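Long-range contacts in HTH-type transcriptional activator AmpR (Pseudomonas aeruginosa PAO1, PDB 5MMH), which activates the beta-lactamase gene ampC by binding its promoter, and recognises cell-wall-derived muropeptides through the effector domain described here: residues L83-C88 with V150-A155; H104-S109 with H127-R132; P116-A121 with F173-S178. All coordinates share one frame; numbering follows the deposited sequence.

Interaction 1: L83-C88 with V150-A155; sequences LTVLCC and VGVALA
Residues 83-86 and 153-155 run antiparallel as neighbouring strands of the mixed sheet, their N-to-C directions 153° apart. Two hydrogen-bonded pairs carry the contact. Thr84 and Ala155 exchange both backbone bonds: Thr84 N donates a hydrogen bond to Ala155 O at 2.9 Å, and the return bond lies in the plane of the Thr84 carbonyl. Leu86 and Ala153 do the same; Leu86 N reaches Ala153 O at 2.8 Å from above the carbonyl plane, while Ala153 N approaches Leu86 O almost along the C=O axis. Between them sits the non-hydrogen-bonded pair Val85 and Leu154, whose side chains share one face. Leu154 fits closely along the partner strand. From CB its CG is set anti to the backbone N (chi1 174°) and meets Leu83 CB at 4.1 Å. Its CD1 then turns back over the partner backbone, touching Leu83 CB at 3.7 Å and Thr84 O at 3.6 Å. Farther along, Val85 CG1 and Val152 CG1 meet tip to tip at 3.5 Å, the two side chains crossing obliquely. Beyond the last strand pair a water takes over, accepting from Cys88 N at 3.1 Å and donating to Gly151 O, so it joins the diverging chains where the helix 89-93 begins. Strand 153-156 is the outermost strand of the mixed sheet at this end, and 73-86 lies between it and 181-187. Helix 114-121 covers the face of Val85 and Leu154 with Trp118 and Trp115, whereas helix 139-147 packs Met142 and Leu143 on Ala153, on the other face.

Interaction 2: H104-S109 with H127-R132; sequences HTLLRS and HAPLTR
One weak backbone bond and three side-chain meetings hold 104-109 against the irregular segment 127-132. The bond runs from Leu106 N to Arg132 O, long at 3.3 Å but fairly straight, with 160° at the hydrogen. Next to it Leu106, whose CB is directed toward the other segment, brings CD1 to Pro129 CB at 3.7 Å; the two side chains cross at about a right angle. On the other side of the bond Thr105 is crossed obliquely by the Arg132 chain: OG1 lies 3.1 Å from Arg132 CD, a tight approach, and the methyl CG2 touches the same carbon at 3.7 Å. The aliphatic part of Arg132, bent at chi2 and chi3, thus does the touching. Arg108 leaves its backbone in the crowded position between N and the carbonyl carbon (chi1 68°), then runs extended to place NE 3.6 Å from Pro129 O and NH2 3.5 Å from Leu130 CD2. In the second shell, Trp115 of helix 114-121 touches Leu106, Arg108 and Pro129 and bonds Leu107 O through NE1, while Ser133 OG binds Pro129 O. The peptide bonds before Ala128 and Arg132 are modelled cis, and Thr131 OG1 in this exposed part of the loop bonds Asp42 OD2 of the second subunit. The backbone of Arg108 pairs with Ile134 and Phe136, so strand 106-109, helix 114-121 and the parallel strand 133-136 form a beta-alpha-beta crossover, a unit expected in the type 2 periplasmic-binding-protein fold of LysR effector domains; 127-132 is its returning loop.

Interaction 3: P116-A121 with F173-S178; sequences PLWFQA and FATEVS
Thr175 O is gripped by two donors, Trp118 NE1 from the helix and the hydroxyl OG1 of Thr84 from strand 73-86. The indole bond is 3.0 Å from Trp118 NE1 to Thr175 O, with 151° at the hydrogen. The carbonyl oxygen lies near the indole plane, but the donor stands 66° out of the plane of the carbonyl and so is not on a lone pair. Trp118 gets there with CG anti to the backbone N (chi1 -177°), which swings the ring off the helix and along the loop. The same threonine that offers its carbonyl at the edge of the ring also covers a face: the methyl Thr175 CG2 makes a CH-pi contact, 4.2 Å from the centroid of the five-membered ring of Trp118. That methyl is wedged against the helix backbone too, 3.6 Å from Ala121 C. Around the rim, Val177 CG1 lies in the ring plane, 3.7 Å from Trp118 CD1, while its other methyl CG2 leans on Leu117 CB at 4.0 Å. At the far end of the indole, Trp118 CH2 meets Phe173 CD2 at 3.9 Å, the two side chains crossing at about a right angle. Ala121 CB packs against the loop backbone, 3.4 Å from Glu176 O. Glu176, whose CB is directed away from the helix, forms a salt bridge through OE2 with Arg171, which also bonds the carbonyls of Phe173 and Ala174. The loop 173-178 runs beside strand 73-86, bonded to it through the backbones of Val177 and Leu83, and packs against helix 114-121, whose Trp118 also rests on Val85; the chain then continues into strand 181-187.

All three contacts lie on one side of the effector domain's centre, their own centres about 11 to 14 Å apart. Along the chain, interaction 2 is nested inside the loop closed by interaction 1, whereas interaction 3 alternates with both. Interaction 1 is the middle piece: Val152 carries backbone bonds to Thr105 and Leu107, joining the six-stranded mixed sheet to the small parallel pair 106-109 and 133-136, and Leu83 bonds Val177 of interaction 3. Interactions 2 and 3 meet where His127 and Pro129 pack on Phe119 and Pro116. Helix 114-121 is common ground, so sheet, crossover and surface loop form one compact lobe.

Interaction 1: L83-C88 with V150-A155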
loop_
_atom_site.group_PDB
_atom_site.type_symbol
_atom_site.label_atom_id
_atom_site.label_comp_id
_atom_site.label_asym_id
_atom_site.label_seq_id
_atom_site.Cartn_x
_atom_site.Cartn_y
_atom_site.Cartn_z
ATOM N N LEU A 83 -16.812 7.021 -0.917
ATOM C CA LEU A 83 -15.604 7.756 -0.578
ATOM C C LEU A 83 -15.941 8.945 0.315
ATOM O O LEU A 83 -16.929 9.649 0.081
ATOM C CB LEU A 83 -14.910 8.249 -1.848
ATOM C CG LEU A 83 -14.415 7.189 -2.826
ATOM C CD1 LEU A 83 -13.618 7.827 -3.952
ATOM C CD2 LEU A 83 -13.569 6.163 -2.093
ATOM N N THR A 84 -15.106 9.178 1.327
ATOM C CA THR A 84 -15.257 10.347 2.178
ATOM C C THR A 84 -13.887 10.945 2.483
ATOM O O THR A 84 -12.848 10.313 2.283
ATOM C CB THR A 84 -15.999 9.998 3.477
ATOM O OG1 THR A 84 -16.625 11.175 3.987
ATOM C CG2 THR A 84 -15.042 9.423 4.534
ATOM N N VAL A 85 -13.905 12.175 2.991
ATOM C CA VAL A 85 -12.687 12.872 3.395
ATOM C C VAL A 85 -12.187 12.301 4.717
ATOM O O VAL A 85 -12.949 12.194 5.685
ATOM C CB VAL A 85 -12.944 14.381 3.507
ATOM C CG1 VAL A 85 -11.841 15.039 4.286
ATOM C CG2 VAL A 85 -13.071 15.010 2.121
ATOM N N LEU A 86 -10.895 11.935 4.763
ATOM C CA LEU A 86 -10.265 11.403 5.961
ATOM C C LEU A 86 -8.949 12.132 6.186
ATOM O O LEU A 86 -8.210 12.394 5.233
ATOM C CB LEU A 86 -10.032 9.892 5.841
ATOM C CG LEU A 86 -11.306 9.047 5.713
ATOM C CD1 LEU A 86 -10.953 7.627 5.327
ATOM C CD2 LEU A 86 -12.081 9.049 7.018
ATOM N N CYS A 87 -8.652 12.461 7.444
ATOM C CA CYS A 87 -7.453 13.238 7.750
ATOM C C CYS A 87 -7.061 13.029 9.203
ATOM O O CYS A 87 -7.785 12.402 9.979
ATOM C CB CYS A 87 -7.664 14.721 7.462
ATOM S SG CYS A 87 -9.016 15.468 8.394
ATOM N N CYS A 88 -5.888 13.555 9.563
ATOM C CA CYS A 88 -5.444 13.483 10.950
ATOM C C CYS A 88 -6.176 14.522 11.808
ATOM O O CYS A 88 -6.711 15.507 11.287
ATOM C CB CYS A 88 -3.930 13.682 11.042
ATOM S SG CYS A 88 -3.339 15.318 10.576
ATOM N N VAL A 150 0.472 14.983 5.918
ATOM C CA VAL A 150 0.858 15.478 4.604
ATOM C C VAL A 150 -0.314 16.137 3.882
ATOM O O VAL A 150 -0.128 17.115 3.145
ATOM C CB VAL A 150 1.457 14.314 3.801
ATOM C CG1 VAL A 150 1.847 14.755 2.436
ATOM C CG2 VAL A 150 2.675 13.730 4.565
ATOM N N GLY A 151 -1.526 15.635 4.070
ATOM C CA GLY A 151 -2.649 16.165 3.317
ATOM C C GLY A 151 -3.963 15.544 3.751
ATOM O O GLY A 151 -4.061 14.907 4.801
ATOM N N VAL A 152 -4.987 15.758 2.933
ATOM C CA VAL A 152 -6.339 15.296 3.222
ATOM C C VAL A 152 -6.682 14.174 2.252
ATOM O O VAL A 152 -6.588 14.352 1.031
ATOM C CB VAL A 152 -7.350 16.450 3.134
ATOM C CG1 VAL A 152 -8.728 15.914 2.895
ATOM C CG2 VAL A 152 -7.342 17.230 4.431
ATOM N N ALA A 153 -7.078 13.019 2.800
ATOM C CA ALA A 153 -7.382 11.829 2.013
ATOM C C ALA A 153 -8.853 11.755 1.610
ATOM O O ALA A 153 -9.741 12.283 2.283
ATOM C CB ALA A 153 -7.015 10.563 2.782
ATOM N N LEU A 154 -9.093 11.068 0.495
ATOM C CA LEU A 154 -10.423 10.740 -0.003
ATOM C C LEU A 154 -10.410 9.253 -0.323
ATOM O O LEU A 154 -9.779 8.824 -1.298
ATOM C CB LEU A 154 -10.782 11.579 -1.231
ATOM C CG LEU A 154 -12.083 11.258 -1.970
ATOM C CD1 LEU A 154 -13.300 11.453 -1.065
ATOM C CD2 LEU A 154 -12.188 12.117 -3.222
ATOM N N ALA A 155 -11.109 8.471 0.491
ATOM C CA ALA A 155 -10.928 7.027 0.517
ATOM C C ALA A 155 -12.190 6.404 1.101
ATOM O O ALA A 155 -13.050 7.121 1.635
ATOM C CB ALA A 155 -9.688 6.650 1.349
HETATM O O HOH W 1 -4.335 14.789 7.218
#

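Interaction 2: H104-S109 with H127-R132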
loop_
_atom_site.group_PDB
_atom_site.type_symbol
_atom_site.label_atom_id
_atom_site.label_comp_id
_atom_site.label_asym_id
_atom_site.label_seq_id
_atom_site.Cartn_x
_atom_site.Cartn_y
_atom_site.Cartn_z
ATOM N N HIS A 104 -5.262 22.836 1.743
ATOM C CA HIS A 104 -4.482 21.668 2.097
ATOM C C HIS A 104 -4.118 20.909 0.832
ATOM O O HIS A 104 -4.786 21.015 -0.199
ATOM C CB HIS A 104 -5.254 20.736 3.051
ATOM C CG HIS A 104 -5.469 21.304 4.420
ATOM N ND1 HIS A 104 -6.495 22.179 4.714
ATOM C CD2 HIS A 104 -4.784 21.125 5.576
ATOM C CE1 HIS A 104 -6.429 22.516 5.989
ATOM N NE2 HIS A 104 -5.402 21.890 6.535
ATOM N N THR A 105 -3.039 20.147 0.922
ATOM C CA THR A 105 -2.748 19.169 -0.104
ATOM C C THR A 105 -3.865 18.154 -0.168
ATOM O O THR A 105 -4.229 17.551 0.846
ATOM C CB THR A 105 -1.441 18.464 0.190
ATOM O OG1 THR A 105 -0.454 19.446 0.482
ATOM C CG2 THR A 105 -1.030 17.605 -0.998
ATOM N N LEU A 106 -4.400 17.965 -1.363
ATOM C CA LEU A 106 -5.462 17.002 -1.604
ATOM C C LEU A 106 -4.799 15.717 -2.075
ATOM O O LEU A 106 -4.290 15.656 -3.194
ATOM C CB LEU A 106 -6.451 17.532 -2.640
ATOM C CG LEU A 106 -7.115 18.870 -2.290
ATOM C CD1 LEU A 106 -8.228 19.205 -3.265
ATOM C CD2 LEU A 106 -7.624 18.862 -0.843
ATOM N N LEU A 107 -4.790 14.696 -1.223
ATOM C CA LEU A 107 -4.245 13.401 -1.614
ATOM C C LEU A 107 -5.258 12.674 -2.489
ATOM O O LEU A 107 -6.449 12.643 -2.177
ATOM C CB LEU A 107 -3.925 12.575 -0.374
ATOM C CG LEU A 107 -3.150 13.285 0.740
ATOM C CD1 LEU A 107 -3.177 12.446 1.994
ATOM C CD2 LEU A 107 -1.667 13.599 0.308
ATOM N N ARG A 108 -4.797 12.088 -3.594
ATOM C CA ARG A 108 -5.751 11.452 -4.489
ATOM C C ARG A 108 -5.205 10.150 -5.052
ATOM O O ARG A 108 -4.013 9.853 -4.961
ATOM C CB ARG A 108 -6.155 12.400 -5.617
ATOM C CG ARG A 108 -5.088 12.728 -6.617
ATOM C CD ARG A 108 -5.670 13.759 -7.562
ATOM N NE ARG A 108 -4.833 14.069 -8.714
ATOM C CZ ARG A 108 -4.756 13.326 -9.816
ATOM N NH1 ARG A 108 -5.452 12.194 -9.929
ATOM N NH2 ARG A 108 -3.972 13.719 -10.810
ATOM N N SER A 109 -6.117 9.363 -5.627
ATOM C CA SER A 109 -5.797 8.135 -6.335
ATOM C C SER A 109 -5.647 8.402 -7.833
ATOM O O SER A 109 -5.868 9.516 -8.316
ATOM C CB SER A 109 -6.878 7.083 -6.102
ATOM O OG SER A 109 -8.013 7.360 -6.908
ATOM N N HIS A 127 -14.230 21.237 -8.737
ATOM C CA HIS A 127 -12.765 21.353 -8.766
ATOM C C HIS A 127 -12.153 19.965 -8.512
ATOM O O HIS A 127 -12.522 19.375 -7.505
ATOM C CB HIS A 127 -12.291 22.360 -7.715
ATOM C CG HIS A 127 -10.834 22.687 -7.800
ATOM N ND1 HIS A 127 -10.322 23.544 -8.750
ATOM C CD2 HIS A 127 -9.780 22.280 -7.053
ATOM C CE1 HIS A 127 -9.015 23.646 -8.589
ATOM N NE2 HIS A 127 -8.660 22.890 -7.564
ATOM N N ALA A 128 -11.247 19.367 -9.310
ATOM C CA ALA A 128 -10.320 19.793 -10.391
ATOM C C ALA A 128 -8.902 19.980 -9.818
ATOM O O ALA A 128 -8.229 20.959 -10.151
ATOM C CB ALA A 128 -10.770 21.064 -11.136
ATOM N N PRO A 129 -8.418 19.023 -8.972
ATOM C CA PRO A 129 -7.186 19.287 -8.214
ATOM C C PRO A 129 -5.910 18.752 -8.857
ATOM O O PRO A 129 -5.519 17.601 -8.633
ATOM C CB PRO A 129 -7.457 18.587 -6.871
ATOM C CG PRO A 129 -8.653 17.655 -7.132
ATOM C CD PRO A 129 -8.945 17.698 -8.609
ATOM N N LEU A 130 -5.254 19.590 -9.661
ATOM C CA LEU A 130 -3.895 19.355 -10.145
ATOM C C LEU A 130 -3.006 20.392 -9.476
ATOM O O LEU A 130 -3.081 21.578 -9.816
ATOM C CB LEU A 130 -3.798 19.479 -11.666
ATOM C CG LEU A 130 -4.257 18.368 -12.609
ATOM C CD1 LEU A 130 -3.620 18.573 -13.979
ATOM C CD2 LEU A 130 -3.920 16.984 -12.054
ATOM N N THR A 131 -2.173 19.949 -8.533
ATOM C CA THR A 131 -1.374 20.844 -7.685
ATOM C C THR A 131 -2.301 21.717 -6.819
ATOM O O THR A 131 -3.112 22.489 -7.336
ATOM C CB THR A 131 -0.427 21.741 -8.522
ATOM O OG1 THR A 131 0.344 20.923 -9.415
ATOM C CG2 THR A 131 0.506 22.543 -7.620
ATOM N N ARG A 132 -2.153 21.611 -5.506
ATOM C CA ARG A 132 -1.147 20.763 -4.936
ATOM C C ARG A 132 -1.689 19.410 -4.589
ATOM O O ARG A 132 -2.623 19.280 -3.835
ATOM C CB ARG A 132 -0.519 21.390 -3.711
ATOM C CG ARG A 132 0.850 20.790 -3.406
ATOM C CD ARG A 132 1.116 20.495 -1.947
ATOM N NE ARG A 132 2.548 20.675 -1.675
ATOM C CZ ARG A 132 3.082 21.346 -0.646
ATOM N NH1 ARG A 132 4.407 21.437 -0.536
ATOM N NH2 ARG A 132 2.336 21.893 0.302
#

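Interaction 3: P116-A121 with F173-S178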
loop_
_atom_site.group_PDB
_atom_site.type_symbol
_atom_site.label_atom_id
_atom_site.label_comp_id
_atom_site.label_asym_id
_atom_site.label_seq_id
_atom_site.Cartn_x
_atom_site.Cartn_y
_atom_site.Cartn_z
ATOM N N PRO A 116 -13.452 16.011 -7.758
ATOM C CA PRO A 116 -14.571 16.816 -8.276
ATOM C C PRO A 116 -15.921 16.182 -7.997
ATOM O O PRO A 116 -16.869 16.895 -7.648
ATOM C CB PRO A 116 -14.277 16.925 -9.782
ATOM C CG PRO A 116 -13.209 15.948 -10.065
ATOM C CD PRO A 116 -12.439 15.762 -8.797
ATOM N N LEU A 117 -16.035 14.858 -8.094
ATOM C CA LEU A 117 -17.311 14.218 -7.775
ATOM C C LEU A 117 -17.702 14.466 -6.332
ATOM O O LEU A 117 -18.871 14.740 -6.040
ATOM C CB LEU A 117 -17.244 12.720 -8.055
ATOM C CG LEU A 117 -17.538 12.347 -9.511
ATOM C CD1 LEU A 117 -17.366 10.859 -9.758
ATOM C CD2 LEU A 117 -18.947 12.792 -9.874
ATOM N N TRP A 118 -16.733 14.399 -5.414
ATOM C CA TRP A 118 -17.059 14.584 -4.007
ATOM C C TRP A 118 -17.439 16.026 -3.708
ATOM O O TRP A 118 -18.371 16.273 -2.934
ATOM C CB TRP A 118 -15.892 14.168 -3.126
ATOM C CG TRP A 118 -16.207 14.267 -1.654
ATOM C CD1 TRP A 118 -16.698 13.273 -0.859
ATOM C CD2 TRP A 118 -16.029 15.408 -0.803
ATOM N NE1 TRP A 118 -16.840 13.719 0.428
ATOM C CE2 TRP A 118 -16.435 15.027 0.492
ATOM C CE3 TRP A 118 -15.559 16.713 -1.006
ATOM C CZ2 TRP A 118 -16.400 15.905 1.577
ATOM C CZ3 TRP A 118 -15.523 17.590 0.079
ATOM C CH2 TRP A 118 -15.935 17.180 1.349
ATOM N N PHE A 119 -16.710 16.989 -4.282
ATOM C CA PHE A 119 -17.057 18.392 -4.077
ATOM C C PHE A 119 -18.493 18.659 -4.521
ATOM O O PHE A 119 -19.264 19.310 -3.809
ATOM C CB PHE A 119 -16.071 19.300 -4.821
ATOM C CG PHE A 119 -14.769 19.532 -4.079
ATOM C CD1 PHE A 119 -14.759 19.757 -2.708
ATOM C CD2 PHE A 119 -13.555 19.506 -4.750
ATOM C CE1 PHE A 119 -13.562 19.959 -2.020
ATOM C CE2 PHE A 119 -12.353 19.710 -4.076
ATOM C CZ PHE A 119 -12.352 19.935 -2.708
ATOM N N GLN A 120 -18.870 18.142 -5.692
ATOM C CA GLN A 120 -20.260 18.196 -6.126
ATOM C C GLN A 120 -21.193 17.707 -5.031
ATOM O O GLN A 120 -22.065 18.440 -4.562
ATOM C CB GLN A 120 -20.444 17.347 -7.369
ATOM C CG GLN A 120 -20.087 18.014 -8.648
ATOM C CD GLN A 120 -20.705 17.267 -9.795
ATOM O OE1 GLN A 120 -21.423 16.279 -9.586
ATOM N NE2 GLN A 120 -20.446 17.726 -11.011
ATOM N N ALA A 121 -21.001 16.462 -4.597
ATOM C CA ALA A 121 -21.847 15.904 -3.549
ATOM C C ALA A 121 -21.910 16.804 -2.318
ATOM O O ALA A 121 -22.906 16.788 -1.589
ATOM C CB ALA A 121 -21.350 14.513 -3.167
ATOM N N PHE A 173 -16.252 15.493 7.698
ATOM C CA PHE A 173 -17.537 15.846 7.100
ATOM C C PHE A 173 -18.399 14.609 6.884
ATOM O O PHE A 173 -17.905 13.478 6.804
ATOM C CB PHE A 173 -17.369 16.568 5.760
ATOM C CG PHE A 173 -16.360 17.679 5.796
ATOM C CD1 PHE A 173 -16.625 18.857 6.484
ATOM C CD2 PHE A 173 -15.142 17.545 5.148
ATOM C CE1 PHE A 173 -15.693 19.888 6.514
ATOM C CE2 PHE A 173 -14.201 18.568 5.177
ATOM C CZ PHE A 173 -14.477 19.741 5.862
ATOM N N ALA A 174 -19.705 14.848 6.753
ATOM C CA ALA A 174 -20.667 13.780 6.510
ATOM C C ALA A 174 -20.769 13.385 5.039
ATOM O O ALA A 174 -21.130 12.240 4.736
ATOM C CB ALA A 174 -22.049 14.191 7.027
ATOM N N THR A 175 -20.457 14.297 4.125
ATOM C CA THR A 175 -20.669 14.046 2.705
ATOM C C THR A 175 -19.897 12.814 2.230
ATOM O O THR A 175 -18.699 12.668 2.510
ATOM C CB THR A 175 -20.252 15.281 1.901
ATOM O OG1 THR A 175 -21.051 16.402 2.290
ATOM C CG2 THR A 175 -20.450 15.049 0.413
ATOM N N GLU A 176 -20.598 11.920 1.521
ATOM C CA GLU A 176 -20.014 10.800 0.787
ATOM C C GLU A 176 -20.282 10.976 -0.700
ATOM O O GLU A 176 -21.139 11.760 -1.110
ATOM C CB GLU A 176 -20.610 9.446 1.195
ATOM C CG GLU A 176 -20.525 9.071 2.636
ATOM C CD GLU A 176 -21.166 7.734 2.891
ATOM O OE1 GLU A 176 -21.978 7.305 2.042
ATOM O OE2 GLU A 176 -20.874 7.109 3.934
ATOM N N VAL A 177 -19.577 10.184 -1.502
ATOM C CA VAL A 177 -19.889 10.025 -2.915
ATOM C C VAL A 177 -19.613 8.581 -3.300
ATOM O O VAL A 177 -18.596 7.999 -2.900
ATOM C CB VAL A 177 -19.089 11.006 -3.793
ATOM C CG1 VAL A 177 -17.558 10.832 -3.571
ATOM C CG2 VAL A 177 -19.454 10.822 -5.246
ATOM N N SER A 178 -20.520 8.009 -4.082
ATOM C CA SER A 178 -20.473 6.609 -4.490
ATOM C C SER A 178 -19.849 6.538 -5.872
ATOM O O SER A 178 -20.484 6.906 -6.861
ATOM C CB SER A 178 -21.879 6.003 -4.515
ATOM O OG SER A 178 -22.326 5.611 -3.229
#